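Local atomic coordinates of CEP104 (Gallus gallus, PDB entry 5JO8), a protein that probably binds tubulin or microtubules through its TOG domain, as a component of centrioles. Residues 259-264 against 269-274; 253-258 against 265-270; 222-227 against 234-239; 195-200 against 209-214; 134-139 against 171-176. All blocks are in the same frame, centred on the assembly; numbering follows the deposited sequence.

Interaction 1: residues 259-264 against 269-274; sequences ASIRKT and TLFDGF
Arg-262 and Asp-272 carry this contact with a salt bridge. Arg-262 NH1 gives Asp-272 OD1 a nearly straight hydrogen bond, 2.9 Å long with an N-H...O angle of 165°. The oxygen sits at the edge of the guanidinium, in its plane. The fit is not mutual: NH1 meets OD1 from above the carboxylate plane, and the two flat groups are turned 50° apart. Arg-262 NH2 adds a weak bond to the same Asp-272 OD1 at 3.4 Å. Arg-262 starts with CG beside the backbone N (chi1 -79°) and then runs extended to NE. This brings its tip to helix 265-276. There NH2 also lies 3.4 Å from Phe-271 CB. Ile-261 CG2 touches Phe-271 CE2 at 4.2 Å, and the two side chains cross at about a right angle. The turn before the helix is tied by Ile-261 O, which takes both the backbone N and OG1 of Thr-264, the latter at 2.6 Å. The stronger partner of Arg-262 is Asp-257, outside the two segments: NE makes a salt bridge to its OD1, and NH2 lies near its OD2. A leucine in place of Arg-262 would probably leave both Asp-257 and Asp-272 without their shared positive mate. The guanidinium thus bridges a carboxylate of the loop and one of the helix, and its charge is likely to offset both.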
# COMPACT_ATOMS: atom_id res chain seq x y z
N ALA A 259 -22.56 11.34 31.16
CA ALA A 259 -22.55 12.79 31.09
C ALA A 259 -21.14 13.36 30.97
O ALA A 259 -20.92 14.32 30.22
CB ALA A 259 -23.26 13.37 32.31
N SER A 260 -20.20 12.77 31.70
CA SER A 260 -18.85 13.31 31.75
C SER A 260 -18.16 13.20 30.39
O SER A 260 -17.52 14.14 29.91
CB SER A 260 -18.03 12.60 32.83
OG SER A 260 -16.69 13.08 32.85
N ILE A 261 -18.31 12.05 29.76
CA ILE A 261 -17.62 11.81 28.49
C ILE A 261 -18.21 12.64 27.36
O ILE A 261 -17.52 12.96 26.40
CB ILE A 261 -17.55 10.31 28.14
CG1 ILE A 261 -16.37 10.04 27.21
CG2 ILE A 261 -18.86 9.83 27.51
CD1 ILE A 261 -16.24 8.60 26.81
N ARG A 262 -19.48 13.01 27.49
CA ARG A 262 -20.14 13.84 26.48
C ARG A 262 -19.66 15.29 26.49
O ARG A 262 -20.00 16.06 25.60
CB ARG A 262 -21.66 13.77 26.64
CG ARG A 262 -22.27 12.51 26.06
CD ARG A 262 -23.62 12.19 26.67
NE ARG A 262 -24.23 11.04 25.99
CZ ARG A 262 -24.95 11.14 24.88
NH1 ARG A 262 -25.18 12.33 24.34
NH2 ARG A 262 -25.46 10.04 24.31
N LYS A 263 -18.87 15.65 27.49
CA LYS A 263 -18.25 16.97 27.53
C LYS A 263 -17.22 17.11 26.41
O LYS A 263 -16.87 18.22 26.00
CB LYS A 263 -17.60 17.24 28.89
CG LYS A 263 -18.57 17.23 30.07
CD LYS A 263 -17.82 17.32 31.39
CE LYS A 263 -18.74 17.10 32.58
NZ LYS A 263 -17.99 16.96 33.86
N THR A 264 -16.72 15.97 25.92
CA THR A 264 -15.92 15.97 24.70
C THR A 264 -16.85 15.73 23.51
O THR A 264 -17.64 14.79 23.51
CB THR A 264 -14.83 14.88 24.74
OG1 THR A 264 -15.44 13.60 24.89
CG2 THR A 264 -13.89 15.12 25.90
N THR A 269 -21.12 13.19 19.73
CA THR A 269 -21.43 12.86 18.34
C THR A 269 -21.58 11.35 18.13
O THR A 269 -22.51 10.88 17.48
CB THR A 269 -20.36 13.42 17.38
OG1 THR A 269 -20.31 14.85 17.50
CG2 THR A 269 -20.66 13.04 15.93
N LEU A 270 -20.63 10.59 18.68
CA LEU A 270 -20.63 9.14 18.54
C LEU A 270 -21.90 8.51 19.13
O LEU A 270 -22.63 7.79 18.44
CB LEU A 270 -19.40 8.56 19.25
CG LEU A 270 -18.76 7.25 18.78
CD1 LEU A 270 -18.63 7.20 17.27
CD2 LEU A 270 -17.39 7.11 19.43
N PHE A 271 -22.17 8.79 20.40
CA PHE A 271 -23.29 8.16 21.09
C PHE A 271 -24.66 8.66 20.59
O PHE A 271 -25.58 7.86 20.40
CB PHE A 271 -23.15 8.27 22.62
CG PHE A 271 -22.02 7.44 23.18
CD1 PHE A 271 -22.01 6.06 23.02
CD2 PHE A 271 -20.98 8.04 23.86
CE1 PHE A 271 -20.98 5.30 23.53
CE2 PHE A 271 -19.94 7.28 24.38
CZ PHE A 271 -19.94 5.91 24.21
N ASP A 272 -24.77 9.96 20.33
CA ASP A 272 -26.00 10.48 19.72
C ASP A 272 -26.23 9.86 18.36
O ASP A 272 -27.36 9.52 17.99
CB ASP A 272 -25.96 12.00 19.57
CG ASP A 272 -26.17 12.72 20.88
OD1 ASP A 272 -26.63 12.08 21.85
OD2 ASP A 272 -25.86 13.93 20.94
N GLY A 273 -25.14 9.70 17.60
CA GLY A 273 -25.20 9.08 16.29
C GLY A 273 -25.69 7.66 16.39
O GLY A 273 -26.51 7.22 15.59
N PHE A 274 -25.19 6.91 17.38
CA PHE A 274 -25.65 5.55 17.60
C PHE A 274 -27.16 5.53 17.86
O PHE A 274 -27.89 4.70 17.31
CB PHE A 274 -24.93 4.92 18.80
CG PHE A 274 -23.47 4.59 18.56
CD1 PHE A 274 -22.93 4.51 17.28
CD2 PHE A 274 -22.65 4.32 19.64
CE1 PHE A 274 -21.59 4.19 17.09
CE2 PHE A 274 -21.31 4.00 19.47
CZ PHE A 274 -20.78 3.93 18.19

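Interaction 2: residues 253-258 against 265-270; sequences YLPPDD and VLYKTL
Pro-255 and Leu-254 meet helix 265-276 by apolar contact alone. Pro-255 puts its ring carbon CG 3.7 Å from Tyr-267 CE1. The proline and the tyrosine cross at about a right angle, and CG approaches the aromatic ring obliquely. Next to this pair, Leu-254 and Leu-270 reach toward each other tip to tip, with CD1 of Leu-254 4.1 Å from CD2 of Leu-270. That CD2 methyl also lies 4.2 Å from Leu-254 CD2, so it faces both branches of the other leucine. Leu-270 reaches there with CG set opposite its backbone N (chi1 -152°). In the second shell, Ile-261 touches both Pro-255 and Tyr-267. Leu-254 packs further on Phe-274 and on Thr-221 of helix 213-223. Leu-270 is backed by Leu-236 and Ile-239 of helix 229-245. Within the helix, Val-265 O takes two donors from Thr-269, its backbone N at 2.9 Å and OG1 at 3.0 Å. The extended run 254-257 passes across the last helix of the modelled chain. With no hydrogen bond across the contact, the loop is held here by the fit of methyls, proline ring and tyrosine ring.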
# COMPACT_ATOMS: atom_id res chain seq x y z
N TYR A 253 -16.70 -2.16 23.01
CA TYR A 253 -15.33 -1.75 22.78
C TYR A 253 -15.07 -0.37 23.36
O TYR A 253 -14.04 -0.11 23.99
CB TYR A 253 -15.02 -1.74 21.28
CG TYR A 253 -13.54 -1.66 20.97
CD1 TYR A 253 -12.78 -2.82 20.88
CD2 TYR A 253 -12.90 -0.45 20.78
CE1 TYR A 253 -11.41 -2.76 20.61
CE2 TYR A 253 -11.53 -0.37 20.51
CZ TYR A 253 -10.80 -1.54 20.42
OH TYR A 253 -9.45 -1.49 20.16
N LEU A 254 -16.03 0.53 23.13
CA LEU A 254 -15.86 1.93 23.44
C LEU A 254 -15.99 2.16 24.93
O LEU A 254 -16.52 1.30 25.65
CB LEU A 254 -16.91 2.75 22.67
CG LEU A 254 -16.72 2.74 21.15
CD1 LEU A 254 -17.98 3.22 20.46
CD2 LEU A 254 -15.53 3.62 20.74
N PRO A 255 -15.50 3.32 25.40
CA PRO A 255 -15.78 3.71 26.78
C PRO A 255 -17.28 3.81 27.00
O PRO A 255 -18.01 4.05 26.03
CB PRO A 255 -15.14 5.10 26.88
CG PRO A 255 -14.96 5.56 25.45
CD PRO A 255 -14.67 4.31 24.70
N PRO A 256 -17.73 3.63 28.24
CA PRO A 256 -19.18 3.71 28.48
C PRO A 256 -19.71 5.13 28.34
O PRO A 256 -19.02 6.11 28.61
CB PRO A 256 -19.33 3.18 29.91
CG PRO A 256 -17.99 3.33 30.53
CD PRO A 256 -16.98 3.22 29.43
N ASP A 257 -20.95 5.24 27.87
CA ASP A 257 -21.57 6.53 27.66
C ASP A 257 -21.98 7.11 29.01
O ASP A 257 -22.61 6.43 29.81
CB ASP A 257 -22.79 6.36 26.75
CG ASP A 257 -23.46 7.67 26.38
OD1 ASP A 257 -22.88 8.76 26.64
OD2 ASP A 257 -24.57 7.61 25.81
N ASP A 258 -21.58 8.35 29.27
CA ASP A 258 -22.11 9.08 30.42
C ASP A 258 -21.99 10.59 30.22
O ASP A 258 -21.40 11.05 29.24
CB ASP A 258 -21.47 8.63 31.74
CG ASP A 258 -19.96 8.71 31.73
OD1 ASP A 258 -19.38 9.63 31.11
OD2 ASP A 258 -19.34 7.83 32.38
N VAL A 265 -16.75 16.60 22.50
CA VAL A 265 -17.74 16.64 21.42
C VAL A 265 -17.80 15.34 20.62
O VAL A 265 -18.88 14.93 20.18
CB VAL A 265 -17.53 17.88 20.52
CG1 VAL A 265 -18.66 18.00 19.51
CG2 VAL A 265 -17.45 19.13 21.37
N LEU A 266 -16.66 14.69 20.43
CA LEU A 266 -16.60 13.46 19.65
C LEU A 266 -17.54 12.39 20.18
O LEU A 266 -18.26 11.75 19.41
CB LEU A 266 -15.17 12.91 19.60
CG LEU A 266 -14.25 13.42 18.49
CD1 LEU A 266 -12.84 12.89 18.71
CD2 LEU A 266 -14.78 12.99 17.13
N TYR A 267 -17.52 12.19 21.50
CA TYR A 267 -18.31 11.12 22.11
C TYR A 267 -19.80 11.45 22.15
O TYR A 267 -20.64 10.56 21.97
CB TYR A 267 -17.76 10.76 23.49
CG TYR A 267 -16.36 10.22 23.38
CD1 TYR A 267 -16.13 8.87 23.22
CD2 TYR A 267 -15.27 11.08 23.36
CE1 TYR A 267 -14.83 8.38 23.08
CE2 TYR A 267 -13.98 10.61 23.23
CZ TYR A 267 -13.77 9.26 23.08
OH TYR A 267 -12.48 8.79 22.94
N LYS A 268 -20.12 12.73 22.34
CA LYS A 268 -21.49 13.18 22.15
C LYS A 268 -21.93 12.84 20.72
O LYS A 268 -22.97 12.21 20.52
CB LYS A 268 -21.59 14.69 22.43
CG LYS A 268 -22.99 15.25 22.30
CD LYS A 268 -23.01 16.75 22.61
CE LYS A 268 -24.28 17.40 22.10
NZ LYS A 268 -25.50 16.84 22.76
N THR A 269 -21.12 13.19 19.73
CA THR A 269 -21.43 12.86 18.34
C THR A 269 -21.58 11.35 18.13
O THR A 269 -22.51 10.88 17.48
CB THR A 269 -20.36 13.42 17.38
OG1 THR A 269 -20.31 14.85 17.50
CG2 THR A 269 -20.66 13.04 15.93
N LEU A 270 -20.63 10.59 18.68
CA LEU A 270 -20.63 9.14 18.54
C LEU A 270 -21.90 8.51 19.13
O LEU A 270 -22.63 7.79 18.44
CB LEU A 270 -19.40 8.56 19.25
CG LEU A 270 -18.76 7.25 18.78
CD1 LEU A 270 -18.63 7.20 17.27
CD2 LEU A 270 -17.39 7.11 19.43

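Interaction 3: residues 222-227 against 234-239; sequences GALEHR and VALRII
Ala-223 O takes the backbone N-H of His-226 at 3.0 Å, and Ala-235 O takes that of Ile-239 at the same length. The first bond closes a type I beta turn from Ala-223 to His-226. The second is a regular helical bond. No polar bond crosses between the segments. Where they come closest, Ala-223 CB and Ala-235 CB touch at 3.7 Å, methyl on methyl. Such small side chains let the backbones approach to 5.9 Å between the CA atoms of Ala-223 and Ala-235. Helices 213-223 and 229-245 follow each other in the chain, and the turn lies at the start of their connection. This is the close packing of consecutive helices in the all-helical, HEAT-like array of a TOG domain. Leu-224, just past the alanine, spreads its two branches over the second helix. CD2 sits 3.8 Å from Ala-235 CB and 3.7 Å from Leu-236 CD2, and the two leucines cross at about a right angle. CD1 meets Ile-239 CD1 tip to tip at 3.8 Å. Leu-224 has CG beside its backbone N (chi1 -70°), and from there its end comes nearer the helix than its first bond suggests. All five touching residues are buried. Leu-236 and Ile-239 also contact Leu-270 of helix 265-276. His-226 is fixed separately, with NE2 bonded to Ser-185 O and ND1 to Val-228 N.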
# COMPACT_ATOMS: atom_id res chain seq x y z
N GLY A 222 -8.07 4.85 17.45
CA GLY A 222 -6.80 5.54 17.42
C GLY A 222 -6.89 6.82 16.61
O GLY A 222 -6.40 7.88 17.03
N ALA A 223 -7.52 6.73 15.44
CA ALA A 223 -7.65 7.87 14.54
C ALA A 223 -8.52 9.00 15.13
O ALA A 223 -8.40 10.15 14.71
CB ALA A 223 -8.20 7.43 13.18
N LEU A 224 -9.38 8.66 16.09
CA LEU A 224 -10.22 9.67 16.75
C LEU A 224 -9.38 10.63 17.57
O LEU A 224 -9.85 11.71 17.93
CB LEU A 224 -11.24 9.00 17.67
CG LEU A 224 -12.39 8.21 17.04
CD1 LEU A 224 -13.25 7.56 18.12
CD2 LEU A 224 -13.23 9.12 16.15
N GLU A 225 -8.15 10.25 17.87
CA GLU A 225 -7.26 11.11 18.64
C GLU A 225 -6.46 12.05 17.73
O GLU A 225 -5.73 12.91 18.21
CB GLU A 225 -6.31 10.26 19.49
CG GLU A 225 -7.02 9.32 20.45
CD GLU A 225 -6.13 8.85 21.57
OE1 GLU A 225 -4.93 8.61 21.32
OE2 GLU A 225 -6.63 8.73 22.71
N HIS A 226 -6.60 11.88 16.42
CA HIS A 226 -5.81 12.70 15.51
C HIS A 226 -6.12 14.18 15.67
O HIS A 226 -7.24 14.56 15.98
CB HIS A 226 -6.00 12.26 14.06
CG HIS A 226 -4.93 12.75 13.14
ND1 HIS A 226 -4.96 14.00 12.56
CD2 HIS A 226 -3.78 12.17 12.72
CE1 HIS A 226 -3.88 14.17 11.81
NE2 HIS A 226 -3.15 13.07 11.89
N ARG A 227 -5.11 15.02 15.47
CA ARG A 227 -5.29 16.46 15.68
C ARG A 227 -6.19 17.13 14.63
O ARG A 227 -6.73 18.20 14.87
CB ARG A 227 -3.93 17.16 15.76
CG ARG A 227 -3.09 17.04 14.51
CD ARG A 227 -1.68 17.57 14.75
NE ARG A 227 -0.87 17.55 13.54
CZ ARG A 227 0.38 18.00 13.47
NH1 ARG A 227 0.96 18.51 14.55
NH2 ARG A 227 1.04 17.94 12.32
N VAL A 234 -13.55 10.91 9.34
CA VAL A 234 -13.58 9.64 8.63
C VAL A 234 -13.59 8.48 9.62
O VAL A 234 -14.29 7.49 9.42
CB VAL A 234 -12.42 9.50 7.63
CG1 VAL A 234 -12.54 8.18 6.88
CG2 VAL A 234 -12.41 10.67 6.67
N ALA A 235 -12.82 8.61 10.70
CA ALA A 235 -12.80 7.59 11.74
C ALA A 235 -14.20 7.36 12.32
O ALA A 235 -14.63 6.22 12.51
CB ALA A 235 -11.80 7.95 12.83
N LEU A 236 -14.94 8.46 12.53
CA LEU A 236 -16.33 8.34 12.97
C LEU A 236 -17.19 7.59 11.97
O LEU A 236 -17.97 6.73 12.34
CB LEU A 236 -16.92 9.72 13.21
CG LEU A 236 -16.36 10.51 14.38
CD1 LEU A 236 -16.83 11.95 14.25
CD2 LEU A 236 -16.83 9.89 15.69
N ARG A 237 -17.05 7.92 10.69
CA ARG A 237 -17.80 7.23 9.64
C ARG A 237 -17.54 5.73 9.64
O ARG A 237 -18.44 4.92 9.46
CB ARG A 237 -17.49 7.80 8.26
CG ARG A 237 -17.94 9.24 8.09
CD ARG A 237 -18.22 9.55 6.62
NE ARG A 237 -17.07 9.33 5.75
CZ ARG A 237 -16.19 10.27 5.42
NH1 ARG A 237 -16.32 11.50 5.89
NH2 ARG A 237 -15.18 9.98 4.61
N ILE A 238 -16.28 5.36 9.88
CA ILE A 238 -15.90 3.95 9.92
C ILE A 238 -16.63 3.27 11.08
O ILE A 238 -17.21 2.20 10.92
CB ILE A 238 -14.38 3.82 10.02
CG1 ILE A 238 -13.71 4.16 8.69
CG2 ILE A 238 -13.97 2.42 10.47
CD1 ILE A 238 -12.22 4.40 8.79
N ILE A 239 -16.60 3.92 12.24
CA ILE A 239 -17.24 3.36 13.42
C ILE A 239 -18.75 3.25 13.24
O ILE A 239 -19.35 2.23 13.58
CB ILE A 239 -16.84 4.14 14.68
CG1 ILE A 239 -15.35 3.94 14.95
CG2 ILE A 239 -17.66 3.66 15.89
CD1 ILE A 239 -14.77 4.92 15.92

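Interaction 4: residues 195-200 against 209-214; sequences ELVECL and SGFTIS
Phe-211 points its ring at helix 187-204 and touches it at two places, one turn apart. At Leu-200, the backbone atom C of Leu-200 lies 3.7 Å from CE2 of Phe-211. Leu-200 CB is 3.8 Å from the same Phe-211 CE2. CZ of Phe-211 shares this Leu-200 CB at 3.9 Å. It is therefore the root of the leucine that meets the phenylalanine. The Leu-200 side chain also packs on Ala-162 and Leu-163 of helix 148-163. CE1 of Phe-211 has a looser neighbour, Val-197 CG1 at 4.3 Å. Both approaches to the ring are oblique. Phe-211 CG stands beside its backbone N (chi1 -70°), with the ring directed at the helix. Pro-174 packs on the ring as well.

The backbone before the phenylalanine is shaped by an ST turn. Ser-209 OG accepts the N-H of Phe-211 at 3.0 Å, and it is also hydrogen-bonded to Gly-205 O. Gly-210, between them, has phi +113°, where a beta carbon would run into the preceding carbonyl oxygen. After it, Thr-212 is the N-cap of helix 213-223. Its side chain caps a backbone N of that helix, while its own N is hydrogen-bonded to Asn-215 OD1, an arrangement consistent with a capping box.

Thus one aromatic ring spans from the loop to helix 187-204. The three touching residues are buried and the contact across is wholly apolar. The polar bonds lie in the loop and at the start of helix 213-223, where they are likely to steady the chain that carries the ring.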
# COMPACT_ATOMS: atom_id res chain seq x y z
N GLU A 195 -9.23 7.10 4.66
CA GLU A 195 -10.09 6.94 3.51
C GLU A 195 -9.91 5.58 2.86
O GLU A 195 -10.88 4.98 2.39
CB GLU A 195 -9.85 8.06 2.50
CG GLU A 195 -10.29 9.42 2.96
CD GLU A 195 -9.92 10.50 1.95
OE1 GLU A 195 -8.92 10.32 1.21
OE2 GLU A 195 -10.63 11.52 1.90
N LEU A 196 -8.67 5.10 2.81
CA LEU A 196 -8.38 3.76 2.29
C LEU A 196 -9.07 2.67 3.09
O LEU A 196 -9.68 1.76 2.53
CB LEU A 196 -6.87 3.49 2.24
CG LEU A 196 -6.20 3.96 0.95
CD1 LEU A 196 -4.69 3.96 1.09
CD2 LEU A 196 -6.63 3.07 -0.21
N VAL A 197 -8.98 2.77 4.41
CA VAL A 197 -9.66 1.82 5.28
C VAL A 197 -11.17 1.89 5.04
O VAL A 197 -11.81 0.87 4.84
CB VAL A 197 -9.32 2.06 6.78
CG1 VAL A 197 -10.19 1.18 7.68
CG2 VAL A 197 -7.84 1.79 7.04
N GLU A 198 -11.72 3.10 5.04
CA GLU A 198 -13.16 3.25 4.89
C GLU A 198 -13.62 2.62 3.59
O GLU A 198 -14.62 1.90 3.54
CB GLU A 198 -13.57 4.72 4.91
CG GLU A 198 -15.07 4.93 4.79
CD GLU A 198 -15.45 6.38 4.59
OE1 GLU A 198 -16.58 6.73 4.96
OE2 GLU A 198 -14.63 7.16 4.05
N CYS A 199 -12.87 2.90 2.53
CA CYS A 199 -13.22 2.45 1.19
C CYS A 199 -13.11 0.93 1.07
O CYS A 199 -14.05 0.26 0.64
CB CYS A 199 -12.31 3.13 0.17
SG CYS A 199 -12.46 2.52 -1.51
N LEU A 200 -11.97 0.39 1.47
CA LEU A 200 -11.76 -1.05 1.35
C LEU A 200 -12.63 -1.86 2.30
O LEU A 200 -13.06 -2.97 1.97
CB LEU A 200 -10.27 -1.40 1.48
CG LEU A 200 -9.46 -1.02 0.24
CD1 LEU A 200 -7.97 -1.16 0.50
CD2 LEU A 200 -9.88 -1.86 -0.95
N SER A 209 -11.24 -11.20 4.78
CA SER A 209 -10.63 -10.09 4.06
C SER A 209 -9.32 -9.66 4.70
O SER A 209 -8.41 -9.18 4.03
CB SER A 209 -11.58 -8.89 4.04
OG SER A 209 -11.72 -8.37 5.36
N GLY A 210 -9.22 -9.84 6.02
CA GLY A 210 -8.13 -9.28 6.78
C GLY A 210 -8.61 -8.20 7.75
O GLY A 210 -7.98 -7.94 8.77
N PHE A 211 -9.72 -7.54 7.41
CA PHE A 211 -10.34 -6.60 8.34
C PHE A 211 -11.16 -7.38 9.36
O PHE A 211 -11.90 -8.30 8.99
CB PHE A 211 -11.29 -5.66 7.60
CG PHE A 211 -10.62 -4.67 6.69
CD1 PHE A 211 -9.78 -3.69 7.20
CD2 PHE A 211 -10.87 -4.69 5.32
CE1 PHE A 211 -9.18 -2.76 6.36
CE2 PHE A 211 -10.27 -3.76 4.48
CZ PHE A 211 -9.43 -2.79 5.01
N THR A 212 -11.07 -7.00 10.63
CA THR A 212 -11.93 -7.58 11.65
C THR A 212 -12.51 -6.46 12.49
O THR A 212 -12.03 -5.33 12.45
CB THR A 212 -11.15 -8.53 12.58
OG1 THR A 212 -10.16 -7.78 13.31
CG2 THR A 212 -10.47 -9.65 11.78
N ILE A 213 -13.54 -6.76 13.28
CA ILE A 213 -14.10 -5.76 14.17
C ILE A 213 -13.00 -5.24 15.10
O ILE A 213 -12.90 -4.05 15.33
CB ILE A 213 -15.30 -6.31 14.96
CG1 ILE A 213 -16.39 -6.78 14.00
CG2 ILE A 213 -15.83 -5.25 15.91
CD1 ILE A 213 -17.43 -7.64 14.66
N SER A 214 -12.17 -6.15 15.60
CA SER A 214 -11.12 -5.78 16.53
C SER A 214 -10.08 -4.84 15.92
O SER A 214 -9.75 -3.81 16.51
CB SER A 214 -10.43 -7.03 17.07
OG SER A 214 -11.37 -7.95 17.60

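Interaction 5: residues 134-139 against 171-176; sequences KTLPGL and QIVPVH
Leu-136 and His-176 make the main van der Waals contact between helix 125-142 and the short helix 173-177. Leu-136 CD2 lies 3.6 Å from His-176 CB and equally 3.6 Å from His-176 CG. Leu-136 CG sits over one face of the imidazole, displaced toward its rim. The two side chains slide past each other in opposite directions. Both are turned alike: each CG is anti to its own backbone N (chi1 -174° in Leu-136, -150° in His-176). The purely apolar pair is Leu-136 with Val-173, CD2 of the leucine lying 4.1 Å from CG2 of the valine.

A further kind of contact joins a proline ring to the histidine. Pro-137 CG is 3.6 Å from His-176 NE2, the two rings crossing at about a right angle. The approach is oblique to the imidazole.

No hydrogen bond crosses between the segments. Within them, Leu-139 N bonds to Thr-135 O at 3.0 Å, and His-176 N to Ile-172 O at 3.1 Å. Pro-137 has no N-H to give, and the N of Gly-138 likewise lacks its bond to the turn before, so helix 125-142 is kinked here. A serine in place of His-176 would probably open a gap over Leu-136 and leave the Pro-137 ring without its neighbour.

Ile-172 touches Ser-129, Val-132 and Glu-133, one to two turns earlier on helix 125-142. Leu-139 faces helix 148-163 through Phe-157, Ile-158 and Met-161, and Val-173 meets Ala-162 there. Helix 77-94 lies next to Lys-134 and Thr-135.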
# COMPACT_ATOMS: atom_id res chain seq x y z
N LYS A 134 7.24 -5.58 0.06
CA LYS A 134 8.36 -4.70 -0.26
C LYS A 134 7.92 -3.38 -0.88
O LYS A 134 8.72 -2.44 -0.94
CB LYS A 134 9.35 -5.41 -1.20
CG LYS A 134 10.09 -6.57 -0.56
CD LYS A 134 10.88 -6.11 0.65
CE LYS A 134 11.51 -7.30 1.37
NZ LYS A 134 12.27 -6.89 2.58
N THR A 135 6.69 -3.31 -1.36
CA THR A 135 6.23 -2.13 -2.09
C THR A 135 5.12 -1.34 -1.40
O THR A 135 5.04 -0.12 -1.56
CB THR A 135 5.77 -2.49 -3.52
OG1 THR A 135 4.65 -3.38 -3.45
CG2 THR A 135 6.91 -3.15 -4.27
N LEU A 136 4.27 -2.02 -0.65
CA LEU A 136 3.15 -1.33 -0.01
C LEU A 136 3.57 -0.16 0.89
O LEU A 136 2.92 0.89 0.85
CB LEU A 136 2.26 -2.33 0.75
CG LEU A 136 0.97 -1.77 1.36
CD1 LEU A 136 0.11 -1.04 0.31
CD2 LEU A 136 0.20 -2.91 2.00
N PRO A 137 4.64 -0.31 1.69
CA PRO A 137 5.01 0.85 2.52
C PRO A 137 5.36 2.09 1.70
O PRO A 137 4.94 3.20 2.03
CB PRO A 137 6.23 0.35 3.28
CG PRO A 137 6.00 -1.13 3.39
CD PRO A 137 5.42 -1.50 2.05
N GLY A 138 6.09 1.89 0.61
CA GLY A 138 6.41 3.00 -0.26
C GLY A 138 5.19 3.59 -0.95
O GLY A 138 5.08 4.81 -1.13
N LEU A 139 4.26 2.72 -1.36
CA LEU A 139 3.04 3.19 -2.02
C LEU A 139 2.24 4.02 -1.03
O LEU A 139 1.70 5.09 -1.38
CB LEU A 139 2.21 2.02 -2.51
CG LEU A 139 2.81 1.27 -3.70
CD1 LEU A 139 2.12 -0.06 -3.86
CD2 LEU A 139 2.66 2.11 -4.98
N GLN A 171 -4.45 -11.48 2.49
CA GLN A 171 -4.91 -10.66 3.61
C GLN A 171 -3.82 -9.75 4.18
O GLN A 171 -3.72 -9.57 5.40
CB GLN A 171 -5.52 -11.55 4.70
CG GLN A 171 -6.67 -12.40 4.18
CD GLN A 171 -7.09 -13.48 5.15
OE1 GLN A 171 -6.27 -14.02 5.89
NE2 GLN A 171 -8.37 -13.81 5.14
N ILE A 172 -3.00 -9.19 3.30
CA ILE A 172 -1.85 -8.39 3.68
C ILE A 172 -2.25 -6.93 3.73
O ILE A 172 -1.97 -6.23 4.69
CB ILE A 172 -0.67 -8.57 2.68
CG1 ILE A 172 -0.04 -9.96 2.84
CG2 ILE A 172 0.39 -7.48 2.87
CD1 ILE A 172 1.00 -10.26 1.76
N VAL A 173 -2.91 -6.48 2.67
CA VAL A 173 -3.18 -5.05 2.54
C VAL A 173 -4.03 -4.51 3.68
O VAL A 173 -3.67 -3.49 4.27
CB VAL A 173 -3.70 -4.69 1.14
CG1 VAL A 173 -3.95 -3.20 1.05
CG2 VAL A 173 -2.69 -5.12 0.08
N PRO A 174 -5.16 -5.18 4.01
CA PRO A 174 -5.97 -4.62 5.10
C PRO A 174 -5.24 -4.50 6.44
O PRO A 174 -5.40 -3.52 7.16
CB PRO A 174 -7.13 -5.62 5.21
CG PRO A 174 -7.30 -6.09 3.81
CD PRO A 174 -5.88 -6.25 3.30
N VAL A 175 -4.43 -5.51 6.76
CA VAL A 175 -3.68 -5.51 8.00
C VAL A 175 -2.69 -4.35 8.05
O VAL A 175 -2.56 -3.68 9.08
CB VAL A 175 -2.99 -6.87 8.23
CG1 VAL A 175 -2.20 -6.85 9.52
CG2 VAL A 175 -4.04 -7.97 8.25
N HIS A 176 -2.00 -4.10 6.94
CA HIS A 176 -1.09 -2.97 6.86
C HIS A 176 -1.85 -1.66 7.07
O HIS A 176 -1.38 -0.76 7.77
CB HIS A 176 -0.41 -2.95 5.50
CG HIS A 176 0.96 -2.35 5.52
ND1 HIS A 176 1.18 -1.00 5.73
CD2 HIS A 176 2.18 -2.90 5.34
CE1 HIS A 176 2.48 -0.76 5.69
NE2 HIS A 176 3.11 -1.90 5.45

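In the fold
The contacts follow the array toward its C-terminal end, from interaction 5, whose centre is about 4 Å from the centre of the chain, to interaction 1, whose centre is about 34 Å from it. Neighbours along this line touch. Interactions 5 and 4 meet where Phe-211 CZ lies 3.7 Å from Pro-174 CB. Interactions 4 and 3 share helix 213-223 and are tied by a salt bridge, Arg-237 NE to Glu-198 OE1 at 2.8 Å. Leu-266 CD2 and Leu-236 CD1, 3.7 Å apart, connect interactions 2 and 3. Interactions 1 and 2 share Thr-269 and Leu-270, and Arg-262 NE to Asp-257 OD1 at 2.7 Å links them. Interactions 1 and 5 stay about 20 Å apart at their nearest atoms.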